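Local coordinates for transthyretin-like protein (Klebsiella pneumoniae subsp. pneumoniae, PDB 3QVA), which probably catalyses the hydrolysis of 5-hydroxyisourate to 2-oxo-4-hydroxy-4-carboxy-5-ureidoimidazoline in purine metabolism, working as a homotetramer of the transthyretin family, at residues V28-R34 with R62-E68. Numbering follows the deposited sequence.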
ATOM      1  N   VAL A  28      -8.760 -17.362   5.281  1.00 14.52           N
ATOM      2  CA  VAL A  28      -7.517 -17.409   4.504  1.00 14.31           C
ATOM      3  C   VAL A  28      -6.542 -18.310   5.238  1.00 14.45           C
ATOM      4  O   VAL A  28      -6.295 -18.118   6.437  1.00 14.71           O
ATOM      5  CB  VAL A  28      -6.864 -16.010   4.344  1.00 13.93           C
ATOM      6  CG1 VAL A  28      -5.645 -16.089   3.422  1.00 14.09           C
ATOM      7  CG2 VAL A  28      -7.866 -15.000   3.812  1.00 13.84           C
ATOM      8  N   THR A  29      -5.995 -19.293   4.529  1.00 14.69           N
ATOM      9  CA  THR A  29      -4.957 -20.150   5.090  1.00 15.51           C
ATOM     10  C   THR A  29      -3.623 -19.425   5.050  1.00 15.17           C
ATOM     11  O   THR A  29      -3.266 -18.841   4.030  1.00 14.68           O
ATOM     12  CB  THR A  29      -4.864 -21.502   4.335  1.00 15.78           C
ATOM     13  OG1 THR A  29      -6.045 -22.266   4.615  1.00 17.62           O
ATOM     14  CG2 THR A  29      -3.653 -22.301   4.796  1.00 18.09           C
ATOM     15  N   VAL A  30      -2.911 -19.450   6.175  1.00 14.86           N
ATOM     16  CA  VAL A  30      -1.601 -18.813   6.306  1.00 14.79           C
ATOM     17  C   VAL A  30      -0.612 -19.775   6.963  1.00 15.32           C
ATOM     18  O   VAL A  30      -0.859 -20.275   8.068  1.00 15.33           O
ATOM     19  CB  VAL A  30      -1.661 -17.506   7.147  1.00 14.53           C
ATOM     20  CG1 VAL A  30      -0.328 -16.769   7.081  1.00 14.43           C
ATOM     21  CG2 VAL A  30      -2.797 -16.597   6.685  1.00 14.01           C
ATOM     22  N   SER A  31       0.511 -20.018   6.289  1.00 15.87           N
ATOM     23  CA  SER A  31       1.536 -20.917   6.811  1.00 16.53           C
ATOM     24  C   SER A  31       2.801 -20.184   7.236  1.00 16.97           C
ATOM     25  O   SER A  31       3.162 -19.153   6.665  1.00 16.47           O
ATOM     26  CB  SER A  31       1.875 -22.009   5.791  1.00 16.53           C
ATOM     27  OG  SER A  31       2.512 -21.468   4.644  1.00 18.08           O
ATOM     28  N   LEU A  32       3.466 -20.727   8.252  1.00 17.43           N
ATOM     29  CA  LEU A  32       4.753 -20.216   8.692  1.00 18.52           C
ATOM     30  C   LEU A  32       5.804 -21.289   8.464  1.00 19.19           C
ATOM     31  O   LEU A  32       5.606 -22.446   8.836  1.00 18.85           O
ATOM     32  CB  LEU A  32       4.724 -19.836  10.177  1.00 18.37           C
ATOM     33  CG  LEU A  32       6.053 -19.373  10.789  1.00 18.79           C
ATOM     34  CD1 LEU A  32       6.513 -18.056  10.172  1.00 19.42           C
ATOM     35  CD2 LEU A  32       5.936 -19.246  12.308  1.00 18.68           C
ATOM     36  N   SER A  33       6.912 -20.904   7.844  1.00 20.37           N
ATOM     37  CA  SER A  33       8.022 -21.824   7.658  1.00 22.25           C
ATOM     38  C   SER A  33       9.359 -21.190   8.025  1.00 23.39           C
ATOM     39  O   SER A  33       9.495 -19.963   8.070  1.00 23.25           O
ATOM     40  CB  SER A  33       8.049 -22.373   6.228  1.00 22.16           C
ATOM     41  OG  SER A  33       8.372 -21.360   5.299  1.00 23.68           O
ATOM     42  N   ARG A  34      10.336 -22.050   8.299  1.00 24.85           N
ATOM     43  CA  ARG A  34      11.697 -21.628   8.569  1.00 26.74           C
ATOM     44  C   ARG A  34      12.622 -22.653   7.934  1.00 27.61           C
ATOM     45  O   ARG A  34      12.516 -23.850   8.222  1.00 27.88           O
ATOM     46  CB  ARG A  34      11.954 -21.541  10.075  1.00 26.95           C
ATOM     47  CG  ARG A  34      13.331 -20.998  10.432  1.00 28.78           C
ATOM     48  CD  ARG A  34      13.917 -21.656  11.674  1.00 31.33           C
ATOM     49  NE  ARG A  34      13.189 -21.323  12.897  1.00 33.03           N
ATOM     50  CZ  ARG A  34      12.505 -22.196  13.633  1.00 33.38           C
ATOM     51  NH1 ARG A  34      12.446 -23.475  13.285  1.00 34.54           N
ATOM     52  NH2 ARG A  34      11.880 -21.787  14.727  1.00 34.15           N
ATOM     53  N   ARG A  62      15.404 -16.730  10.161  1.00 29.57           N
ATOM     54  CA  ARG A  62      14.699 -16.243   8.977  1.00 28.74           C
ATOM     55  C   ARG A  62      13.422 -17.034   8.724  1.00 27.57           C
ATOM     56  O   ARG A  62      13.439 -18.268   8.665  1.00 27.76           O
ATOM     57  CB  ARG A  62      15.623 -16.279   7.766  1.00 29.04           C
ATOM     58  CG  ARG A  62      16.740 -15.245   7.836  1.00 30.88           C
ATOM     59  CD  ARG A  62      17.921 -15.641   6.966  1.00 34.15           C
ATOM     60  NE  ARG A  62      17.628 -15.512   5.540  1.00 36.40           N
ATOM     61  CZ  ARG A  62      17.481 -16.529   4.694  1.00 37.54           C
ATOM     62  NH1 ARG A  62      17.602 -17.786   5.109  1.00 38.29           N
ATOM     63  NH2 ARG A  62      17.216 -16.282   3.417  1.00 38.20           N
ATOM     64  N   TYR A  63      12.317 -16.308   8.578  1.00 25.82           N
ATOM     65  CA  TYR A  63      10.998 -16.918   8.467  1.00 24.16           C
ATOM     66  C   TYR A  63      10.267 -16.494   7.205  1.00 23.22           C
ATOM     67  O   TYR A  63      10.602 -15.496   6.571  1.00 22.56           O
ATOM     68  CB  TYR A  63      10.136 -16.558   9.675  1.00 24.26           C
ATOM     69  CG  TYR A  63      10.617 -17.134  10.983  1.00 24.86           C
ATOM     70  CD1 TYR A  63      11.502 -16.425  11.792  1.00 25.53           C
ATOM     71  CD2 TYR A  63      10.167 -18.377  11.425  1.00 25.56           C
ATOM     72  CE1 TYR A  63      11.944 -16.943  13.001  1.00 26.91           C
ATOM     73  CE2 TYR A  63      10.602 -18.904  12.639  1.00 26.88           C
ATOM     74  CZ  TYR A  63      11.489 -18.180  13.420  1.00 27.28           C
ATOM     75  OH  TYR A  63      11.923 -18.694  14.620  1.00 28.63           O
ATOM     76  N   CYS A  64       9.245 -17.267   6.871  1.00 21.81           N
ATOM     77  CA  CYS A  64       8.423 -17.014   5.714  1.00 21.04           C
ATOM     78  C   CYS A  64       6.970 -17.227   6.118  1.00 19.53           C
ATOM     79  O   CYS A  64       6.601 -18.327   6.537  1.00 18.66           O
ATOM     80  CB  CYS A  64       8.824 -17.978   4.603  1.00 21.52           C
ATOM     81  SG  CYS A  64       7.918 -17.782   3.094  1.00 25.89           S
ATOM     82  N   LEU A  65       6.162 -16.168   6.029  1.00 17.71           N
ATOM     83  CA  LEU A  65       4.714 -16.269   6.230  1.00 16.68           C
ATOM     84  C   LEU A  65       4.035 -16.234   4.881  1.00 15.83           C
ATOM     85  O   LEU A  65       4.247 -15.302   4.122  1.00 15.23           O
ATOM     86  CB  LEU A  65       4.179 -15.090   7.044  1.00 16.86           C
ATOM     87  CG  LEU A  65       3.800 -15.138   8.518  1.00 18.26           C
ATOM     88  CD1 LEU A  65       3.042 -13.849   8.836  1.00 17.57           C
ATOM     89  CD2 LEU A  65       2.955 -16.354   8.889  1.00 16.74           C
ATOM     90  N   THR A  66       3.210 -17.232   4.583  1.00 14.63           N
ATOM     91  CA  THR A  66       2.575 -17.304   3.276  1.00 14.13           C
ATOM     92  C   THR A  66       1.061 -17.372   3.390  1.00 13.57           C
ATOM     93  O   THR A  66       0.519 -18.333   3.943  1.00 13.62           O
ATOM     94  CB  THR A  66       3.083 -18.519   2.475  1.00 13.99           C
ATOM     95  OG1 THR A  66       4.515 -18.460   2.383  1.00 14.60           O
ATOM     96  CG2 THR A  66       2.477 -18.534   1.066  1.00 14.88           C
ATOM     97  N   ALA A  67       0.390 -16.360   2.846  1.00 12.67           N
ATOM     98  CA  ALA A  67      -1.071 -16.324   2.841  1.00 12.11           C
ATOM     99  C   ALA A  67      -1.580 -16.820   1.499  1.00 11.83           C
ATOM    100  O   ALA A  67      -1.135 -16.363   0.449  1.00 11.44           O
ATOM    101  CB  ALA A  67      -1.582 -14.910   3.126  1.00 11.98           C
ATOM    102  N   GLU A  68      -2.505 -17.775   1.533  1.00 11.96           N
ATOM    103  CA  GLU A  68      -3.009 -18.366   0.308  1.00 12.23           C
ATOM    104  C   GLU A  68      -4.136 -17.502  -0.251  1.00 12.11           C
ATOM    105  O   GLU A  68      -5.310 -17.872  -0.234  1.00 12.40           O
ATOM    106  CB  GLU A  68      -3.449 -19.811   0.564  1.00 12.60           C
ATOM    107  CG  GLU A  68      -2.274 -20.718   0.939  1.00 14.60           C
ATOM    108  CD  GLU A  68      -1.318 -20.937  -0.220  1.00 17.64           C
ATOM    109  OE1 GLU A  68      -1.798 -21.053  -1.362  1.00 19.60           O
ATOM    110  OE2 GLU A  68      -0.087 -20.997   0.010  1.00 19.58           O
TER
HETATM  111  O   HOH W   1      -6.696 -19.484   1.584  1.00 15.90           O
HETATM  112  O   HOH W   2       5.234 -19.981   4.713  1.00 20.70           O
HETATM  113  O   HOH W   3       0.615 -21.343   2.727  1.00 24.05           O
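Residues 28-34 and 62-68 pair as the two central antiparallel strands of a four-stranded sheet in this transthyretin-type beta-sandwich. Ser31 and Thr66 form a hydrogen-bonded pair, with Ser31 N to Thr66 O at 2.9 Å and Thr66 N to Ser31 O at 2.8 Å. Ser33 and Cys64 repeat the pattern. Glu68 N to Thr29 O, 2.8 Å, extends the pairing to the residue just before helix 69-75. The two faces differ. Val30, Leu32, Leu65 and Ala67 make the buried apolar side; Val30 CG1 meets Leu65 CD2 at 3.8 Å. On this side Arg34 CG lies over the Tyr63 ring, and Arg34 NH2 donates to Tyr63 OH at 3.1 Å; that hydroxyl also bonds Pro59. Ser31, Ser33, Cys64 and Thr66 form the more polar face, where one water bridges Ser31 O and Cys64 O. Strand 37-43 flanks 29-34, and strand 82-90 flanks 62-67. Ile16 of strand 12-18, in the other sheet, packs against Val30 and Ala67.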